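Local atomic coordinates of excinuclease ABC, subunit A. (Deinococcus radiodurans, PDB entry 2VF7), a protein that binds and hydrolyses ATP and binds DNA as a zinc-containing, dimeric UvrA-type ABC protein, probably recognising damaged DNA in excision repair. Residues A[76-79]-A[80-84]; A[32-36]-A[37-41]; A[310-313]-A[314-317]; A[106-110]-A[111-115]. The protein carries 1 engineered substitution. All coordinates share one frame; numbering follows the deposited sequence.

Interaction 1 of 4, residues A[76-79]-A[80-84]; sequences LFNQ and AGVPD
The carbonyl oxygen of Phe77 takes the amide of Gly81 in an almost straight hydrogen bond, N to O 2.8 Å with an N-H...O angle of 175°, and this bond closes the last turn of the short helix 77-80. The donor lies in the carbonyl plane, with a C=O...N angle of 159°. Gly81 is where the helix stops: its backbone angles, with positive phi, are ones that glycine takes readily because it has no CB to crowd the preceding carbonyl. Within the same turn, Gln79 N binds Leu76 O at 2.8 Å, so the helix is little more than a single weakly bonded turn.

Past the glycine the chain straightens, and Val82 swings back onto the side chains of the turn. Its CG2 meets Phe77 CE2 at 3.6 Å, coming at the ring obliquely, while CG1 sits at the ring edge, in plane, 3.9 Å from the same CE2. The Phe77 CG stands between the backbone N and the carbonyl carbon (chi1 77°), where CD2 and CE2 of the ring meet both valine methyls. Asn78 lays its CB over the centre of one ring face, 4.0 Å above the plane.

Outside the turn, Phe77 and Val82 both rest on Arg63 of helix 49-69, the helix that follows the first P-loop, and Asp84 forms a salt bridge with Arg22 as the chain runs on toward strand 87-89. At the surface the Asn78 side chain crosses Val82 at a slant, its ND2 3.2 Å from Val82 CG2.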
loop_
_atom_site.group_PDB
_atom_site.type_symbol
_atom_site.label_atom_id
_atom_site.label_comp_id
_atom_site.label_asym_id
_atom_site.label_seq_id
_atom_site.Cartn_x
_atom_site.Cartn_y
_atom_site.Cartn_z
ATOM N N LEU A 76 -10.888 2.633 1.988
ATOM C CA LEU A 76 -10.832 2.920 3.418
ATOM C C LEU A 76 -10.728 4.433 3.657
ATOM O O LEU A 76 -10.891 4.898 4.786
ATOM C CB LEU A 76 -9.624 2.205 4.049
ATOM C CG LEU A 76 -8.207 2.376 3.467
ATOM C CD1 LEU A 76 -7.606 3.753 3.756
ATOM C CD2 LEU A 76 -7.273 1.276 3.965
ATOM N N PHE A 77 -10.447 5.177 2.581
ATOM C CA PHE A 77 -10.230 6.637 2.587
ATOM C C PHE A 77 -11.087 7.458 3.545
ATOM O O PHE A 77 -10.562 8.346 4.200
ATOM C CB PHE A 77 -10.376 7.211 1.170
ATOM C CG PHE A 77 -11.809 7.342 0.710
ATOM C CD1 PHE A 77 -12.603 6.210 0.514
ATOM C CD2 PHE A 77 -12.364 8.595 0.480
ATOM C CE1 PHE A 77 -13.930 6.317 0.101
ATOM C CE2 PHE A 77 -13.695 8.723 0.057
ATOM C CZ PHE A 77 -14.482 7.579 -0.131
ATOM N N ASN A 78 -12.390 7.176 3.620
ATOM C CA ASN A 78 -13.310 7.988 4.431
ATOM C C ASN A 78 -13.123 7.794 5.943
ATOM O O ASN A 78 -13.738 8.496 6.757
ATOM C CB ASN A 78 -14.772 7.769 4.010
ATOM C CG ASN A 78 -15.634 9.023 4.178
ATOM O OD1 ASN A 78 -15.881 9.487 5.293
ATOM N ND2 ASN A 78 -16.112 9.562 3.059
ATOM N N GLN A 79 -12.266 6.838 6.304
ATOM C CA GLN A 79 -11.733 6.748 7.658
ATOM C C GLN A 79 -10.800 7.933 7.907
ATOM O O GLN A 79 -10.974 8.678 8.871
ATOM C CB GLN A 79 -10.991 5.423 7.871
ATOM C CG GLN A 79 -11.903 4.201 7.936
ATOM C CD GLN A 79 -11.285 3.062 8.757
ATOM O OE1 GLN A 79 -10.283 2.413 8.321
ATOM N NE2 GLN A 79 -11.892 2.809 9.954
ATOM N N ALA A 80 -9.828 8.105 7.013
ATOM C CA ALA A 80 -8.877 9.211 7.064
ATOM C C ALA A 80 -9.546 10.563 6.822
ATOM O O ALA A 80 -9.342 11.503 7.588
ATOM C CB ALA A 80 -7.771 8.983 6.045
ATOM N N GLY A 81 -10.338 10.648 5.751
ATOM C CA GLY A 81 -11.014 11.880 5.348
ATOM C C GLY A 81 -10.952 12.164 3.848
ATOM O O GLY A 81 -10.023 11.747 3.153
ATOM N N VAL A 82 -11.958 12.879 3.356
ATOM C CA VAL A 82 -12.011 13.330 1.966
ATOM C C VAL A 82 -11.911 14.865 1.914
ATOM O O VAL A 82 -12.328 15.534 2.865
ATOM C CB VAL A 82 -13.334 12.902 1.294
ATOM C CG1 VAL A 82 -13.085 12.528 -0.132
ATOM C CG2 VAL A 82 -13.949 11.722 2.014
ATOM N N PRO A 83 -11.343 15.436 0.822
ATOM C CA PRO A 83 -11.456 16.897 0.716
ATOM C C PRO A 83 -12.918 17.334 0.565
ATOM O O PRO A 83 -13.727 16.612 -0.021
ATOM C CB PRO A 83 -10.656 17.222 -0.548
ATOM C CG PRO A 83 -9.776 16.029 -0.768
ATOM C CD PRO A 83 -10.578 14.869 -0.307
ATOM N N ASP A 84 -13.251 18.491 1.129
ATOM C CA ASP A 84 -14.590 19.041 1.010
ATOM C C ASP A 84 -14.654 19.848 -0.272
ATOM O O ASP A 84 -14.181 20.973 -0.330
ATOM C CB ASP A 84 -14.926 19.900 2.226
ATOM C CG ASP A 84 -16.425 20.059 2.443
ATOM O OD1 ASP A 84 -17.202 19.952 1.467
ATOM O OD2 ASP A 84 -16.828 20.304 3.600
#

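Interaction 2 of 4, residues A[32-36]-A[37-41]; sequences KVPRD and ALVVF
Ala37, Val39 and Val33 form the inner side of the connection where strand 29-34 turns into strand 38-42. Val33 and Val39 both point toward the facing strand, and Val33 CB lies 4.3 Å from Val39 CG1. The second branch of Val39 works on the next residue down: CG2, which stands beside the backbone N (chi1 -175° puts CG1 opposite that nitrogen), reaches Pro34 O at 3.6 Å and also meets the proline ring, 4.2 Å from its CG. That same ring carbon, Pro34 CG, touches Ala37 CB at 4.2 Å, so one edge of the proline serves two aliphatic side chains.

No direct hydrogen bond crosses between 32-36 and 37-41. A water spans the turn instead, donating to Ala37 O at 2.8 Å and to Pro34 O at a modelled 2.5 Å, shorter than usual and so uncertain in length. Asp36 makes the reversal with positive phi and psi (66° and 33°), and its CB points away from 37-41.

The two strands then part into different sheets. Strand 29-34 is an edge of the antiparallel three-stranded sheet, with Val33 bonded to Val16 of strand 15-21. Strand 38-42, which leads to the first P-loop, runs parallel between strands 433-437 and 449-453 in the mixed nucleotide-binding sheet; Val33 and Val39 both pack on Phe435, while Pro34 and Val39 share Trp449.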
loop_
_atom_site.group_PDB
_atom_site.type_symbol
_atom_site.label_atom_id
_atom_site.label_comp_id
_atom_site.label_asym_id
_atom_site.label_seq_id
_atom_site.Cartn_x
_atom_site.Cartn_y
_atom_site.Cartn_z
ATOM N N LYS A 32 -10.204 28.261 -11.670
ATOM C CA LYS A 32 -9.606 27.475 -12.747
ATOM C C LYS A 32 -8.110 27.785 -12.839
ATOM O O LYS A 32 -7.690 28.921 -12.604
ATOM C CB LYS A 32 -10.296 27.754 -14.087
ATOM C CG LYS A 32 -9.762 28.969 -14.819
ATOM C CD LYS A 32 -10.588 29.337 -16.064
ATOM C CE LYS A 32 -9.986 30.568 -16.768
ATOM N NZ LYS A 32 -10.488 30.753 -18.154
ATOM N N VAL A 33 -7.317 26.770 -13.177
ATOM C CA VAL A 33 -5.861 26.930 -13.328
ATOM C C VAL A 33 -5.331 26.106 -14.505
ATOM O O VAL A 33 -5.714 24.938 -14.673
ATOM C CB VAL A 33 -5.063 26.592 -12.005
ATOM C CG1 VAL A 33 -5.554 27.416 -10.872
ATOM C CG2 VAL A 33 -5.190 25.145 -11.637
ATOM N N PRO A 34 -4.431 26.704 -15.311
ATOM C CA PRO A 34 -3.893 25.999 -16.471
ATOM C C PRO A 34 -3.034 24.801 -16.079
ATOM O O PRO A 34 -2.358 24.815 -15.044
ATOM C CB PRO A 34 -3.066 27.072 -17.185
ATOM C CG PRO A 34 -2.756 28.074 -16.174
ATOM C CD PRO A 34 -3.873 28.063 -15.190
ATOM N N ARG A 35 -3.090 23.752 -16.883
ATOM C CA ARG A 35 -2.181 22.639 -16.689
ATOM C C ARG A 35 -1.038 22.921 -17.650
ATOM O O ARG A 35 -1.184 23.794 -18.518
ATOM C CB ARG A 35 -2.893 21.268 -16.863
ATOM C CG ARG A 35 -2.888 20.668 -18.258
ATOM C CD ARG A 35 -3.527 19.242 -18.301
ATOM N NE ARG A 35 -4.860 19.249 -17.707
ATOM C CZ ARG A 35 -5.963 19.641 -18.336
ATOM N NH1 ARG A 35 -5.913 20.036 -19.592
ATOM N NH2 ARG A 35 -7.124 19.638 -17.698
ATOM N N ASP A 36 0.109 22.269 -17.449
ATOM C CA ASP A 36 1.339 22.484 -18.266
ATOM C C ASP A 36 1.932 23.877 -18.096
ATOM O O ASP A 36 2.533 24.443 -19.013
ATOM C CB ASP A 36 1.120 22.161 -19.757
ATOM C CG ASP A 36 0.514 20.764 -19.988
ATOM O OD1 ASP A 36 1.159 19.749 -19.658
ATOM O OD2 ASP A 36 -0.613 20.681 -20.518
ATOM N N ALA A 37 1.794 24.417 -16.892
ATOM C CA ALA A 37 2.299 25.746 -16.600
ATOM C C ALA A 37 2.821 25.808 -15.165
ATOM O O ALA A 37 2.491 24.932 -14.356
ATOM C CB ALA A 37 1.205 26.789 -16.840
ATOM N N LEU A 38 3.661 26.811 -14.884
ATOM C CA LEU A 38 4.054 27.175 -13.537
ATOM C C LEU A 38 2.975 28.042 -12.890
ATOM O O LEU A 38 2.877 29.228 -13.196
ATOM C CB LEU A 38 5.398 27.926 -13.543
ATOM C CG LEU A 38 5.914 28.518 -12.217
ATOM C CD1 LEU A 38 6.202 27.416 -11.166
ATOM C CD2 LEU A 38 7.122 29.411 -12.421
ATOM N N VAL A 39 2.181 27.438 -12.002
ATOM C CA VAL A 39 1.115 28.140 -11.286
ATOM C C VAL A 39 1.554 28.379 -9.848
ATOM O O VAL A 39 1.925 27.438 -9.143
ATOM C CB VAL A 39 -0.242 27.360 -11.287
ATOM C CG1 VAL A 39 -1.345 28.198 -10.646
ATOM C CG2 VAL A 39 -0.657 26.988 -12.678
ATOM N N VAL A 40 1.518 29.637 -9.420
ATOM C CA VAL A 40 1.924 30.009 -8.060
ATOM C C VAL A 40 0.698 30.431 -7.256
ATOM O O VAL A 40 -0.114 31.201 -7.730
ATOM C CB VAL A 40 3.032 31.117 -8.076
ATOM C CG1 VAL A 40 3.402 31.547 -6.683
ATOM C CG2 VAL A 40 4.283 30.604 -8.769
ATOM N N PHE A 41 0.557 29.876 -6.058
ATOM C CA PHE A 41 -0.536 30.199 -5.153
ATOM C C PHE A 41 -0.011 31.170 -4.108
ATOM O O PHE A 41 0.977 30.874 -3.431
ATOM C CB PHE A 41 -1.089 28.917 -4.503
ATOM C CG PHE A 41 -1.737 27.958 -5.497
ATOM C CD1 PHE A 41 -3.113 27.899 -5.626
ATOM C CD2 PHE A 41 -0.955 27.137 -6.321
ATOM C CE1 PHE A 41 -3.717 27.021 -6.554
ATOM C CE2 PHE A 41 -1.541 26.278 -7.263
ATOM C CZ PHE A 41 -2.932 26.212 -7.361
HETATM O O HOH W 1 -0.146 24.026 -14.321
#

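Interaction 3 of 4, residues A[310-313]-A[314-317]; sequences TELS and RLPL
This is a helix C-terminus, the last turn of the short helix 309-314, lying at the surface just before the chain bends through Pro316 into helix 317-328. The closing bonds slacken as the turn unwinds. Arg314 N is shared between two carbonyls, Thr310 O at 3.3 Å and Glu311 O at 3.4 Å, both weak and bent. A firmer bond follows, from Leu315 N to Leu312 O at 3.2 Å (N-H...O 146°), a one-to-four link of the tightened, 3-10 kind. Even so, its donor stands 60° out of the carbonyl plane, away from the lone-pair directions.

The side chains fold back over this turn. Leu315 CG sits beside its backbone N, opposite the carbonyl carbon (chi1 -54°), which brings it against two carbonyl oxygens: 3.5 Å from Glu311 O and 3.6 Å from Leu312 O. Farther out, Leu315 CD1 meets Leu312 CD2 at 4.3 Å, joining the two leucines on one side of the helix. Arg314 lies back along the other side; its chain bends at chi2, CD passes 3.8 Å from Thr310 O, and Thr310 CG2 approaches the guanidinium obliquely. Ser313 turns its hydroxyl into the preceding turn, where OG is hydrogen-bonded to Ile309 O.

Leu312 and Leu315 both pack on Leu323, tying this turn to helix 317-328. Beyond the N-cap Pro316, Leu317 begins that next helix and packs on Leu360 and Leu364 of helix 345-365.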
loop_
_atom_site.group_PDB
_atom_site.type_symbol
_atom_site.label_atom_id
_atom_site.label_comp_id
_atom_site.label_asym_id
_atom_site.label_seq_id
_atom_site.Cartn_x
_atom_site.Cartn_y
_atom_site.Cartn_z
ATOM N N THR A 310 32.972 3.676 0.795
ATOM C CA THR A 310 32.868 4.451 2.023
ATOM C C THR A 310 33.495 5.844 1.935
ATOM O O THR A 310 32.842 6.840 2.256
ATOM C CB THR A 310 33.471 3.640 3.175
ATOM O OG1 THR A 310 32.611 2.534 3.444
ATOM C CG2 THR A 310 33.660 4.483 4.435
ATOM N N GLU A 311 34.744 5.907 1.488
ATOM C CA GLU A 311 35.488 7.157 1.449
ATOM C C GLU A 311 35.004 8.110 0.355
ATOM O O GLU A 311 35.021 9.329 0.560
ATOM C CB GLU A 311 36.985 6.891 1.280
ATOM C CG GLU A 311 37.558 5.801 2.184
ATOM C CD GLU A 311 38.961 5.367 1.769
ATOM O OE1 GLU A 311 39.273 5.402 0.562
ATOM O OE2 GLU A 311 39.752 4.973 2.649
ATOM N N LEU A 312 34.614 7.570 -0.807
ATOM C CA LEU A 312 33.962 8.368 -1.865
ATOM C C LEU A 312 32.659 8.990 -1.350
ATOM O O LEU A 312 32.326 10.133 -1.679
ATOM C CB LEU A 312 33.629 7.512 -3.091
ATOM C CG LEU A 312 34.338 7.643 -4.451
ATOM C CD1 LEU A 312 33.554 6.855 -5.487
ATOM C CD2 LEU A 312 34.531 9.089 -4.942
ATOM N N SER A 313 31.933 8.221 -0.541
ATOM C CA SER A 313 30.626 8.631 -0.034
ATOM C C SER A 313 30.677 9.772 0.989
ATOM O O SER A 313 29.695 10.498 1.164
ATOM C CB SER A 313 29.865 7.428 0.521
ATOM O OG SER A 313 29.548 6.523 -0.521
ATOM N N ARG A 314 31.819 9.943 1.645
ATOM C CA ARG A 314 31.999 11.074 2.553
ATOM C C ARG A 314 32.131 12.408 1.814
ATOM O O ARG A 314 31.783 13.462 2.355
ATOM C CB ARG A 314 33.189 10.844 3.482
ATOM C CG ARG A 314 32.830 10.028 4.707
ATOM C CD ARG A 314 33.950 9.100 5.105
ATOM N NE ARG A 314 33.574 8.335 6.290
ATOM C CZ ARG A 314 34.171 8.437 7.476
ATOM N NH1 ARG A 314 35.202 9.266 7.642
ATOM N NH2 ARG A 314 33.743 7.701 8.499
ATOM N N LEU A 315 32.599 12.346 0.571
ATOM C CA LEU A 315 32.925 13.537 -0.208
ATOM C C LEU A 315 31.701 14.298 -0.712
ATOM O O LEU A 315 30.642 13.703 -0.916
ATOM C CB LEU A 315 33.808 13.151 -1.397
ATOM C CG LEU A 315 35.096 12.372 -1.143
ATOM C CD1 LEU A 315 35.878 12.287 -2.443
ATOM C CD2 LEU A 315 35.927 13.020 -0.040
ATOM N N PRO A 316 31.833 15.623 -0.906
ATOM C CA PRO A 316 30.729 16.370 -1.489
ATOM C C PRO A 316 30.423 15.923 -2.912
ATOM O O PRO A 316 31.316 15.449 -3.621
ATOM C CB PRO A 316 31.243 17.815 -1.502
ATOM C CG PRO A 316 32.329 17.849 -0.520
ATOM C CD PRO A 316 32.964 16.504 -0.578
ATOM N N LEU A 317 29.169 16.096 -3.322
ATOM C CA LEU A 317 28.727 15.770 -4.684
ATOM C C LEU A 317 29.570 16.441 -5.785
ATOM O O LEU A 317 29.764 15.873 -6.863
ATOM C CB LEU A 317 27.240 16.105 -4.849
ATOM C CG LEU A 317 26.291 15.540 -3.788
ATOM C CD1 LEU A 317 24.954 16.248 -3.844
ATOM C CD2 LEU A 317 26.107 14.027 -3.930
#

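Interaction 4 of 4, residues A[106-110]-A[111-115]; sequences ARSSV and GSVTT
Val110 O is gripped twice by Thr114: OG1 donates to it at 2.7 Å and the backbone N at 3.1 Å, the two arriving from opposite faces of the carbonyl plane. The hydroxyl reaches back because OG1 stands between the backbone N and carbonyl carbon of its own residue (chi1 53°).

One residue earlier, Ser109 O accepts weak bonds from both Ser112 N and Val113 N, each at 3.3 Å. The two serine hydroxyls share a hydrogen bond, Ser109 OG to Ser112 OG 3.1 Å, with either able to donate. Val113 CG2 packs 3.4 Å from Ser109 O and 3.8 Å from Ser108 CB.

Further out, Thr377 bonds the incoming loop at Ser108, Val113 O is bonded to Thr392, and Thr114 O to Tyr395. Val110 and Thr114 pack on Leu388 of helix 382-393; Tyr72 of the second subunit touches Ala106 and Ser108.

Ser109 occupies the N-cap position, though its hydroxyl bonds to Ser112 OG and caps no amide. Val110 packs on Arg375, which binds ADP, placing this short helical turn 110-113 in the second shell of the second nucleotide site of a UvrA-type ABC ATPase.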
loop_
_atom_site.group_PDB
_atom_site.type_symbol
_atom_site.label_atom_id
_atom_site.label_comp_id
_atom_site.label_asym_id
_atom_site.label_seq_id
_atom_site.Cartn_x
_atom_site.Cartn_y
_atom_site.Cartn_z
ATOM N N ALA A 106 11.292 10.021 7.314
ATOM C CA ALA A 106 11.949 8.722 7.378
ATOM C C ALA A 106 13.451 8.909 7.197
ATOM O O ALA A 106 13.902 9.935 6.662
ATOM C CB ALA A 106 11.389 7.799 6.323
ATOM N N ARG A 107 14.219 7.927 7.662
ATOM C CA ARG A 107 15.673 7.964 7.572
ATOM C C ARG A 107 16.193 7.507 6.213
ATOM O O ARG A 107 15.888 6.406 5.758
ATOM C CB ARG A 107 16.297 7.119 8.684
ATOM C CG ARG A 107 16.405 7.832 10.021
ATOM C CD ARG A 107 17.519 8.874 9.994
ATOM N NE ARG A 107 18.856 8.281 10.055
ATOM C CZ ARG A 107 19.649 8.316 11.126
ATOM N NH1 ARG A 107 19.249 8.917 12.239
ATOM N NH2 ARG A 107 20.851 7.752 11.085
ATOM N N SER A 108 16.972 8.379 5.581
ATOM C CA SER A 108 17.683 8.099 4.335
ATOM C C SER A 108 19.010 8.839 4.334
ATOM O O SER A 108 19.381 9.478 5.318
ATOM C CB SER A 108 16.871 8.558 3.114
ATOM O OG SER A 108 16.397 7.472 2.333
ATOM N N SER A 109 19.710 8.732 3.206
ATOM C CA SER A 109 20.931 9.470 2.911
ATOM C C SER A 109 20.631 10.312 1.693
ATOM O O SER A 109 19.620 10.099 1.037
ATOM C CB SER A 109 22.055 8.504 2.551
ATOM O OG SER A 109 21.773 7.202 3.010
ATOM N N VAL A 110 21.508 11.257 1.380
ATOM C CA VAL A 110 21.396 12.032 0.147
ATOM C C VAL A 110 21.546 11.118 -1.088
ATOM O O VAL A 110 20.797 11.239 -2.066
ATOM C CB VAL A 110 22.433 13.169 0.141
ATOM C CG1 VAL A 110 22.575 13.807 -1.244
ATOM C CG2 VAL A 110 22.072 14.208 1.195
ATOM N N GLY A 111 22.497 10.189 -1.013
ATOM C CA GLY A 111 22.731 9.217 -2.066
ATOM C C GLY A 111 21.639 8.192 -2.306
ATOM O O GLY A 111 21.646 7.507 -3.333
ATOM N N SER A 112 20.703 8.078 -1.369
ATOM C CA SER A 112 19.546 7.203 -1.546
ATOM C C SER A 112 18.378 7.934 -2.190
ATOM O O SER A 112 17.681 7.376 -3.032
ATOM C CB SER A 112 19.093 6.625 -0.209
ATOM O OG SER A 112 20.195 6.129 0.510
ATOM N N VAL A 113 18.161 9.179 -1.779
ATOM C CA VAL A 113 17.058 9.973 -2.302
ATOM C C VAL A 113 17.337 10.449 -3.721
ATOM O O VAL A 113 16.406 10.766 -4.473
ATOM C CB VAL A 113 16.712 11.176 -1.372
ATOM C CG1 VAL A 113 15.462 11.916 -1.866
ATOM C CG2 VAL A 113 16.473 10.696 0.050
ATOM N N THR A 114 18.611 10.485 -4.098
ATOM C CA THR A 114 18.990 10.921 -5.435
ATOM C C THR A 114 19.186 9.734 -6.370
ATOM O O THR A 114 19.366 9.919 -7.579
ATOM C CB THR A 114 20.234 11.824 -5.407
ATOM O OG1 THR A 114 21.297 11.173 -4.699
ATOM C CG2 THR A 114 19.903 13.133 -4.719
ATOM N N THR A 115 19.123 8.522 -5.810
ATOM C CA THR A 115 19.343 7.262 -6.549
ATOM C C THR A 115 20.823 6.953 -6.824
ATOM O O THR A 115 21.156 5.841 -7.255
ATOM C CB THR A 115 18.527 7.189 -7.882
ATOM O OG1 THR A 115 17.172 7.610 -7.649
ATOM C CG2 THR A 115 18.517 5.752 -8.452
#

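In the fold
Interactions 3 and 4 are neighbours, their centres about 14 Å apart, and meet where Leu317 CD1 packs on Val110 CG1 at 4.3 Å; both lie close to the second ADP. Interactions 1 and 2 belong to the region of the first nucleotide site and do not touch, their nearest atoms about 13 Å apart. Interactions 1 and 3 are surface helix ends, the former closed by one straight bond, the latter by two weak bonds that share Arg314 N and one firmer 3-10 type bond. Interaction 4, partly buried, is a helix start rich in hydroxyls. Interaction 2, also partly buried, links consecutive strands by aliphatic packing, with a water spanning the turn.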